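Local coordinates for RNA-directed RNA polymerase (Infectious pancreatic necrosis virus, PDB 3ZED), which is the viral RNA-directed RNA polymerase, which extends RNA chains from ribonucleoside triphosphates and probably exists both free and covalently attached to the genomic RNA, at residues L201-I207 against Y421-G426; H414-M418 against L478-M483. One frame throughout, in Å; residues are numbered along the deposited sequence.

Contact 1: residues L201-I207 against Y421-G426; sequences LEQTLPI and YLLTRG. With K (potassium ion), chain L.
How a chain leaving a helix can be tied to a neighbouring helix is well illustrated by Leu201-Ile207, where helix 194-204 of the palm ends. Helical through Thr204, it departs from helical angles at Leu205 (phi/psi -139°/70°) and runs extended over Pro206 and Ile207. It packs against residues 421-426 of helix 412-426, with a wider pi-type turn at 422-426; CA atoms approach at Leu201-Tyr421 (7.6 Å) and Ile207-Gly426 (6.7 Å). Tyr421, chi1 t, reaches into the bend. Its OH donates to Leu205 O at 2.6 Å, near the ring plane, while Leu201 CB sits over one face, 3.6 Å from the Tyr421 centroid, in a CH-pi contact. Ile207 CD1 lies 3.7 Å from Tyr421 CE2 and, next along, 4.3 Å from Leu422 CD2. Thr424 OG1 accepts a hydrogen bond from Arg425 NH1 (3.1 Å). Arg425 NE meets Glu202 OE2 in a salt bridge (2.8 Å), and Arg425 NH2 hydrogen-bonds to that Glu202 OE2 at 3.1 Å. Ile207 CD1 also approaches Arg425 CB (3.7 Å) and Gly426 N (3.6 Å). Gln203 faces away; its OE1 binds potassium (2.8 Å), linking this helix end to Thr698-Lys704. Chemically, the Tyr421 hydroxyl satisfies the carbonyl of Leu205, the first residue past the helix, and the buried charge of Arg425 pairs with Glu202 and Glu195, Glu202 also pairing with Lys199.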
ATOM      1  N   LEU B 201      -3.397  13.162  12.751  1.00 43.65           N
ATOM      2  CA  LEU B 201      -2.437  12.743  11.729  1.00 41.61           C
ATOM      3  C   LEU B 201      -1.115  13.467  11.877  1.00 45.40           C
ATOM      4  O   LEU B 201      -0.102  12.918  11.486  1.00 44.20           O
ATOM      5  CB  LEU B 201      -2.998  12.923  10.310  1.00 41.21           C
ATOM      6  CG  LEU B 201      -4.143  11.988   9.928  1.00 44.10           C
ATOM      7  CD1 LEU B 201      -4.912  12.522   8.744  1.00 43.24           C
ATOM      8  CD2 LEU B 201      -3.636  10.538   9.700  1.00 43.21           C
ATOM      9  N   GLU B 202      -1.096  14.666  12.479  1.00 45.28           N
ATOM     10  CA  GLU B 202       0.178  15.369  12.714  1.00 44.77           C
ATOM     11  C   GLU B 202       1.067  14.526  13.637  1.00 48.01           C
ATOM     12  O   GLU B 202       2.291  14.563  13.525  1.00 48.27           O
ATOM     13  CB  GLU B 202      -0.068  16.742  13.326  1.00 47.55           C
ATOM     14  CG  GLU B 202      -0.482  17.807  12.321  1.00 52.14           C
ATOM     15  CD  GLU B 202      -0.769  19.175  12.919  1.00 67.02           C
ATOM     16  OE1 GLU B 202      -0.746  19.308  14.164  1.00 57.98           O
ATOM     17  OE2 GLU B 202      -0.991  20.126  12.137  1.00 51.47           O
ATOM     18  N   GLN B 203       0.428  13.723  14.508  1.00 43.17           N
ATOM     19  CA  GLN B 203       1.069  12.832  15.465  1.00 42.98           C
ATOM     20  C   GLN B 203       1.283  11.405  14.910  1.00 47.33           C
ATOM     21  O   GLN B 203       2.389  10.873  15.060  1.00 47.02           O
ATOM     22  CB  GLN B 203       0.258  12.754  16.780  1.00 44.64           C
ATOM     23  CG  GLN B 203      -0.033  14.102  17.463  1.00 53.61           C
ATOM     24  CD  GLN B 203       1.201  14.966  17.624  1.00 68.61           C
ATOM     25  OE1 GLN B 203       2.288  14.487  18.000  1.00 60.37           O
ATOM     26  NE2 GLN B 203       1.060  16.260  17.326  1.00 54.72           N
ATOM     27  N   THR B 204       0.225  10.769  14.328  1.00 42.04           N
ATOM     28  CA  THR B 204       0.261   9.370  13.845  1.00 39.10           C
ATOM     29  C   THR B 204       0.877   9.250  12.453  1.00 41.75           C
ATOM     30  O   THR B 204       1.368   8.175  12.102  1.00 39.54           O
ATOM     31  CB  THR B 204      -1.137   8.768  13.860  1.00 40.36           C
ATOM     32  OG1 THR B 204      -1.913   9.419  12.845  1.00 42.91           O
ATOM     33  CG2 THR B 204      -1.823   8.917  15.223  1.00 36.17           C
ATOM     34  N   LEU B 205       0.836  10.321  11.657  1.00 41.28           N
ATOM     35  CA  LEU B 205       1.461  10.333  10.329  1.00 41.36           C
ATOM     36  C   LEU B 205       2.156  11.683  10.098  1.00 46.20           C
ATOM     37  O   LEU B 205       1.684  12.484   9.287  1.00 46.89           O
ATOM     38  CB  LEU B 205       0.472   9.997   9.193  1.00 40.72           C
ATOM     39  CG  LEU B 205       1.104   9.679   7.829  1.00 43.71           C
ATOM     40  CD1 LEU B 205       1.561   8.237   7.736  1.00 42.15           C
ATOM     41  CD2 LEU B 205       0.143   9.954   6.737  1.00 47.10           C
ATOM     42  N   PRO B 206       3.277  11.975  10.811  1.00 42.04           N
ATOM     43  CA  PRO B 206       3.969  13.261  10.588  1.00 42.51           C
ATOM     44  C   PRO B 206       4.516  13.351   9.165  1.00 46.05           C
ATOM     45  O   PRO B 206       5.078  12.372   8.642  1.00 45.54           O
ATOM     46  CB  PRO B 206       5.102  13.236  11.615  1.00 44.40           C
ATOM     47  CG  PRO B 206       5.328  11.786  11.926  1.00 47.17           C
ATOM     48  CD  PRO B 206       3.965  11.169  11.843  1.00 42.07           C
ATOM     49  N   ILE B 207       4.274  14.491   8.511  1.00 40.75           N
ATOM     50  CA  ILE B 207       4.737  14.697   7.142  1.00 39.42           C
ATOM     51  C   ILE B 207       5.528  15.993   7.023  1.00 47.50           C
ATOM     52  O   ILE B 207       5.329  16.930   7.799  1.00 49.23           O
ATOM     53  CB  ILE B 207       3.581  14.665   6.090  1.00 40.25           C
ATOM     54  CG1 ILE B 207       2.514  15.783   6.338  1.00 42.34           C
ATOM     55  CG2 ILE B 207       2.978  13.259   5.953  1.00 37.24           C
ATOM     56  CD1 ILE B 207       1.518  16.084   5.199  1.00 39.47           C
ATOM     57  N   TYR B 421      -5.468  16.751   4.797  1.00 42.56           N
ATOM     58  CA  TYR B 421      -4.213  16.702   5.547  1.00 42.37           C
ATOM     59  C   TYR B 421      -2.996  16.934   4.637  1.00 45.66           C
ATOM     60  O   TYR B 421      -2.129  17.736   4.982  1.00 45.53           O
ATOM     61  CB  TYR B 421      -4.087  15.363   6.289  1.00 42.22           C
ATOM     62  CG  TYR B 421      -2.809  15.238   7.086  1.00 42.09           C
ATOM     63  CD1 TYR B 421      -2.565  16.055   8.184  1.00 45.00           C
ATOM     64  CD2 TYR B 421      -1.844  14.299   6.743  1.00 41.55           C
ATOM     65  CE1 TYR B 421      -1.382  15.959   8.910  1.00 44.76           C
ATOM     66  CE2 TYR B 421      -0.659  14.183   7.467  1.00 42.01           C
ATOM     67  CZ  TYR B 421      -0.426  15.025   8.542  1.00 48.37           C
ATOM     68  OH  TYR B 421       0.724  14.899   9.271  1.00 48.03           O
ATOM     69  N   LEU B 422      -2.954  16.282   3.465  1.00 41.89           N
ATOM     70  CA  LEU B 422      -1.849  16.441   2.516  1.00 41.88           C
ATOM     71  C   LEU B 422      -1.781  17.863   1.937  1.00 48.96           C
ATOM     72  O   LEU B 422      -0.692  18.410   1.809  1.00 48.82           O
ATOM     73  CB  LEU B 422      -1.969  15.427   1.366  1.00 41.24           C
ATOM     74  CG  LEU B 422      -1.802  13.914   1.710  1.00 45.05           C
ATOM     75  CD1 LEU B 422      -2.051  13.069   0.491  1.00 45.25           C
ATOM     76  CD2 LEU B 422      -0.396  13.595   2.219  1.00 45.91           C
ATOM     77  N   LEU B 423      -2.936  18.464   1.594  1.00 47.87           N
ATOM     78  CA  LEU B 423      -2.967  19.799   0.989  1.00 49.94           C
ATOM     79  C   LEU B 423      -2.730  20.919   1.995  1.00 53.09           C
ATOM     80  O   LEU B 423      -2.205  21.946   1.598  1.00 52.89           O
ATOM     81  CB  LEU B 423      -4.273  20.051   0.219  1.00 50.79           C
ATOM     82  CG  LEU B 423      -4.208  19.811  -1.300  1.00 55.38           C
ATOM     83  CD1 LEU B 423      -3.970  18.323  -1.626  1.00 53.23           C
ATOM     84  CD2 LEU B 423      -5.483  20.294  -1.981  1.00 58.06           C
ATOM     85  N   THR B 424      -3.065  20.717   3.284  1.00 49.61           N
ATOM     86  CA  THR B 424      -2.856  21.751   4.301  1.00 50.57           C
ATOM     87  C   THR B 424      -1.452  21.624   4.935  1.00 54.80           C
ATOM     88  O   THR B 424      -0.790  22.628   5.118  1.00 55.68           O
ATOM     89  CB  THR B 424      -3.978  21.737   5.381  1.00 56.74           C
ATOM     90  OG1 THR B 424      -4.046  20.458   6.011  1.00 54.12           O
ATOM     91  CG2 THR B 424      -5.349  22.086   4.820  1.00 57.08           C
ATOM     92  N   ARG B 425      -1.002  20.406   5.266  1.00 50.44           N
ATOM     93  CA  ARG B 425       0.278  20.203   5.943  1.00 49.97           C
ATOM     94  C   ARG B 425       1.447  19.916   4.985  1.00 52.00           C
ATOM     95  O   ARG B 425       2.593  20.140   5.367  1.00 51.17           O
ATOM     96  CB  ARG B 425       0.166  19.067   6.995  1.00 48.18           C
ATOM     97  CG  ARG B 425      -0.374  19.495   8.370  1.00 47.77           C
ATOM     98  CD  ARG B 425      -1.833  19.931   8.344  1.00 49.85           C
ATOM     99  NE  ARG B 425      -2.309  20.249   9.688  1.00 52.99           N
ATOM    100  CZ  ARG B 425      -3.509  20.733   9.979  1.00 62.15           C
ATOM    101  NH1 ARG B 425      -4.399  20.953   9.019  1.00 50.07           N
ATOM    102  NH2 ARG B 425      -3.833  20.999  11.237  1.00 45.56           N
ATOM    103  N   GLY B 426       1.160  19.423   3.784  1.00 47.71           N
ATOM    104  CA  GLY B 426       2.195  19.097   2.809  1.00 47.20           C
ATOM    105  C   GLY B 426       2.362  20.184   1.765  1.00 53.16           C
ATOM    106  O   GLY B 426       3.366  20.903   1.755  1.00 51.87           O
TER
HETATM  107  K     K L1003       4.492  15.846  18.919  1.00 56.58           K
HETATM  108  O   HOH W   1       6.833  14.402  18.985  1.00 45.56           O

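Contact 2: residues H414-M418 against L478-M483; sequences HMQAM and LNNHLM
Met418, Leu482 and His414 bury the most surface where two helices of the polymerase palm cross almost at right angles. Both 414-418 and 478-483 are helical throughout and lie inside longer helices; the axes of these short segments pass 9.2 Å apart at 99°, and the closest CA atoms are those of Met415 and Asn479 (5.6 Å). Met418 (chi1 t, chi2 p, chi3 p) curls along the other helix: its CG lies 3.8 Å from Leu478 CB, and its CE lies 3.4 Å from Leu478 O and 4.0 Å from Leu482 CB. Leu482 (t, p) fits against the backbone and Ala417 across from it, with CD2 3.1 Å from His414 O, 3.8 Å from Met418 N and 3.9 Å from Ala417 CB. Sequence and topology are consistent with the permuted birnavirus palm, in which helix 412-426 follows the motif A strand 397-403 and helix 476-493 is the motif B helix. His481, on that helix, hydrogen-bonds through ND1 to Ala387 N in what is probably the motif C turn. At the other end of the interface, His414 (chi1 m) offers a ring face to Met483, whose CG makes a CH-pi contact 4.0 Å from the His414 ring centroid and whose SD makes a Met-aromatic contact at 4.4 Å, 3° off the normal; His414 ND1 is hydrogen-bonded to Thr411 N. Asn479 fills the space beside Met415. Its ND2 makes a weak hydrogen bond to Met415 SD (3.5 Å) and a stronger one to Gln469, whereas Asn479 OD1, 3.3 Å from Met415 CA, is buried without a hydrogen-bonding partner.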
ATOM      1  N   HIS B 414     -13.178   9.376   4.133  1.00 43.50           N
ATOM      2  CA  HIS B 414     -11.890   9.068   4.773  1.00 41.56           C
ATOM      3  C   HIS B 414     -10.750   9.553   3.874  1.00 44.88           C
ATOM      4  O   HIS B 414      -9.823  10.206   4.354  1.00 44.78           O
ATOM      5  CB  HIS B 414     -11.734   7.568   5.037  1.00 39.91           C
ATOM      6  CG  HIS B 414     -12.509   7.064   6.206  1.00 42.80           C
ATOM      7  ND1 HIS B 414     -13.675   6.341   6.029  1.00 44.80           N
ATOM      8  CD2 HIS B 414     -12.245   7.163   7.532  1.00 43.58           C
ATOM      9  CE1 HIS B 414     -14.092   6.027   7.251  1.00 44.14           C
ATOM     10  NE2 HIS B 414     -13.262   6.498   8.189  1.00 44.07           N
ATOM     11  N   MET B 415     -10.842   9.262   2.556  1.00 39.88           N
ATOM     12  CA  MET B 415      -9.815   9.696   1.605  1.00 39.35           C
ATOM     13  C   MET B 415      -9.815  11.218   1.466  1.00 45.72           C
ATOM     14  O   MET B 415      -8.750  11.814   1.328  1.00 45.57           O
ATOM     15  CB  MET B 415     -10.007   9.027   0.239  1.00 40.44           C
ATOM     16  CG  MET B 415      -8.953   9.434  -0.757  1.00 41.99           C
ATOM     17  SD  MET B 415      -8.897   8.322  -2.146  1.00 44.99           S
ATOM     18  CE  MET B 415      -7.826   9.252  -3.203  1.00 41.89           C
ATOM     19  N   GLN B 416     -11.010  11.841   1.512  1.00 43.41           N
ATOM     20  CA  GLN B 416     -11.147  13.286   1.437  1.00 43.86           C
ATOM     21  C   GLN B 416     -10.418  13.957   2.621  1.00 47.53           C
ATOM     22  O   GLN B 416      -9.755  14.972   2.418  1.00 45.97           O
ATOM     23  CB  GLN B 416     -12.624  13.670   1.413  1.00 45.60           C
ATOM     24  CG  GLN B 416     -12.852  15.137   1.077  1.00 47.47           C
ATOM     25  CD  GLN B 416     -14.309  15.418   0.947  1.00 56.27           C
ATOM     26  OE1 GLN B 416     -15.090  15.183   1.874  1.00 49.00           O
ATOM     27  NE2 GLN B 416     -14.705  15.916  -0.206  1.00 44.23           N
ATOM     28  N   ALA B 417     -10.538  13.384   3.841  1.00 46.18           N
ATOM     29  CA  ALA B 417      -9.853  13.876   5.052  1.00 45.88           C
ATOM     30  C   ALA B 417      -8.322  13.723   4.902  1.00 48.52           C
ATOM     31  O   ALA B 417      -7.574  14.608   5.325  1.00 50.03           O
ATOM     32  CB  ALA B 417     -10.352  13.138   6.287  1.00 45.48           C
ATOM     33  N   MET B 418      -7.865  12.635   4.254  1.00 43.61           N
ATOM     34  CA  MET B 418      -6.427  12.434   3.983  1.00 41.09           C
ATOM     35  C   MET B 418      -5.953  13.517   2.981  1.00 44.99           C
ATOM     36  O   MET B 418      -4.877  14.090   3.170  1.00 45.49           O
ATOM     37  CB  MET B 418      -6.149  11.018   3.458  1.00 41.00           C
ATOM     38  CG  MET B 418      -4.674  10.778   3.049  1.00 43.19           C
ATOM     39  SD  MET B 418      -3.437  11.224   4.312  1.00 45.92           S
ATOM     40  CE  MET B 418      -3.904  10.097   5.674  1.00 40.29           C
ATOM     41  N   LEU B 478      -2.261   5.224   2.931  1.00 33.70           N
ATOM     42  CA  LEU B 478      -2.671   6.475   3.578  1.00 34.81           C
ATOM     43  C   LEU B 478      -4.083   6.406   4.150  1.00 37.57           C
ATOM     44  O   LEU B 478      -4.289   6.777   5.303  1.00 36.91           O
ATOM     45  CB  LEU B 478      -2.547   7.679   2.604  1.00 35.72           C
ATOM     46  CG  LEU B 478      -1.126   8.062   2.186  1.00 39.09           C
ATOM     47  CD1 LEU B 478      -1.132   9.082   1.073  1.00 38.44           C
ATOM     48  CD2 LEU B 478      -0.322   8.564   3.365  1.00 40.93           C
ATOM     49  N   ASN B 479      -5.039   5.907   3.367  1.00 35.84           N
ATOM     50  CA  ASN B 479      -6.432   5.778   3.808  1.00 36.36           C
ATOM     51  C   ASN B 479      -6.565   4.742   4.933  1.00 38.29           C
ATOM     52  O   ASN B 479      -7.290   4.986   5.878  1.00 38.15           O
ATOM     53  CB  ASN B 479      -7.345   5.422   2.633  1.00 36.51           C
ATOM     54  CG  ASN B 479      -7.433   6.481   1.571  1.00 45.68           C
ATOM     55  OD1 ASN B 479      -7.197   7.659   1.820  1.00 40.38           O
ATOM     56  ND2 ASN B 479      -7.815   6.084   0.364  1.00 38.70           N
ATOM     57  N   ASN B 480      -5.849   3.618   4.847  1.00 34.66           N
ATOM     58  CA  ASN B 480      -5.867   2.599   5.903  1.00 34.01           C
ATOM     59  C   ASN B 480      -5.233   3.143   7.184  1.00 37.96           C
ATOM     60  O   ASN B 480      -5.761   2.914   8.272  1.00 38.03           O
ATOM     61  CB  ASN B 480      -5.135   1.334   5.440  1.00 34.07           C
ATOM     62  CG  ASN B 480      -5.961   0.421   4.556  1.00 45.20           C
ATOM     63  OD1 ASN B 480      -7.163   0.581   4.395  1.00 38.74           O
ATOM     64  ND2 ASN B 480      -5.325  -0.553   3.950  1.00 36.00           N
ATOM     65  N   HIS B 481      -4.120   3.914   7.052  1.00 35.20           N
ATOM     66  CA  HIS B 481      -3.426   4.522   8.195  1.00 33.94           C
ATOM     67  C   HIS B 481      -4.341   5.525   8.924  1.00 41.17           C
ATOM     68  O   HIS B 481      -4.319   5.587  10.156  1.00 41.99           O
ATOM     69  CB  HIS B 481      -2.121   5.190   7.727  1.00 33.93           C
ATOM     70  CG  HIS B 481      -1.136   5.460   8.832  1.00 36.27           C
ATOM     71  ND1 HIS B 481      -0.110   4.566   9.125  1.00 36.47           N
ATOM     72  CD2 HIS B 481      -1.023   6.537   9.647  1.00 37.57           C
ATOM     73  CE1 HIS B 481       0.597   5.135  10.090  1.00 35.71           C
ATOM     74  NE2 HIS B 481       0.069   6.310  10.458  1.00 36.93           N
ATOM     75  N   LEU B 482      -5.164   6.279   8.169  1.00 39.64           N
ATOM     76  CA  LEU B 482      -6.121   7.222   8.753  1.00 40.25           C
ATOM     77  C   LEU B 482      -7.214   6.459   9.558  1.00 40.80           C
ATOM     78  O   LEU B 482      -7.566   6.869  10.673  1.00 38.76           O
ATOM     79  CB  LEU B 482      -6.731   8.116   7.662  1.00 41.67           C
ATOM     80  CG  LEU B 482      -7.970   8.987   8.009  1.00 48.67           C
ATOM     81  CD1 LEU B 482      -7.771   9.779   9.294  1.00 50.46           C
ATOM     82  CD2 LEU B 482      -8.173  10.002   6.943  1.00 53.32           C
ATOM     83  N   MET B 483      -7.724   5.359   9.008  1.00 37.05           N
ATOM     84  CA  MET B 483      -8.733   4.537   9.694  1.00 37.33           C
ATOM     85  C   MET B 483      -8.184   3.970  11.005  1.00 41.07           C
ATOM     86  O   MET B 483      -8.870   4.056  12.025  1.00 41.65           O
ATOM     87  CB  MET B 483      -9.276   3.444   8.785  1.00 38.75           C
ATOM     88  CG  MET B 483     -10.132   4.009   7.668  1.00 42.90           C
ATOM     89  SD  MET B 483     -11.020   2.750   6.733  1.00 46.74           S
ATOM     90  CE  MET B 483      -9.676   1.977   5.844  1.00 41.97           C
TER

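In the fold
Both contacts are buried and both use helix 412-426: contact 2 draws on residues nearer its start, contact 1 on residues further along. Contact 2 lies nearer the centre of the chain, about 12 Å from it against 18 Å, both measured from contact centres, and joins two helices mainly through apolar and sulfur-containing side chains. Contact 1 sets the same helix against a helix end and the loop beyond, and accordingly adds charge pairing and a side-chain hydrogen bond to a backbone carbonyl. The two meet directly, their centres 11 Å apart: Thr204 O and His481 NE2, 2.8 Å apart, probably hydrogen-bond, and Leu205 CD2 packs on Leu478 CD2 at 3.7 Å, so three helices share one interior.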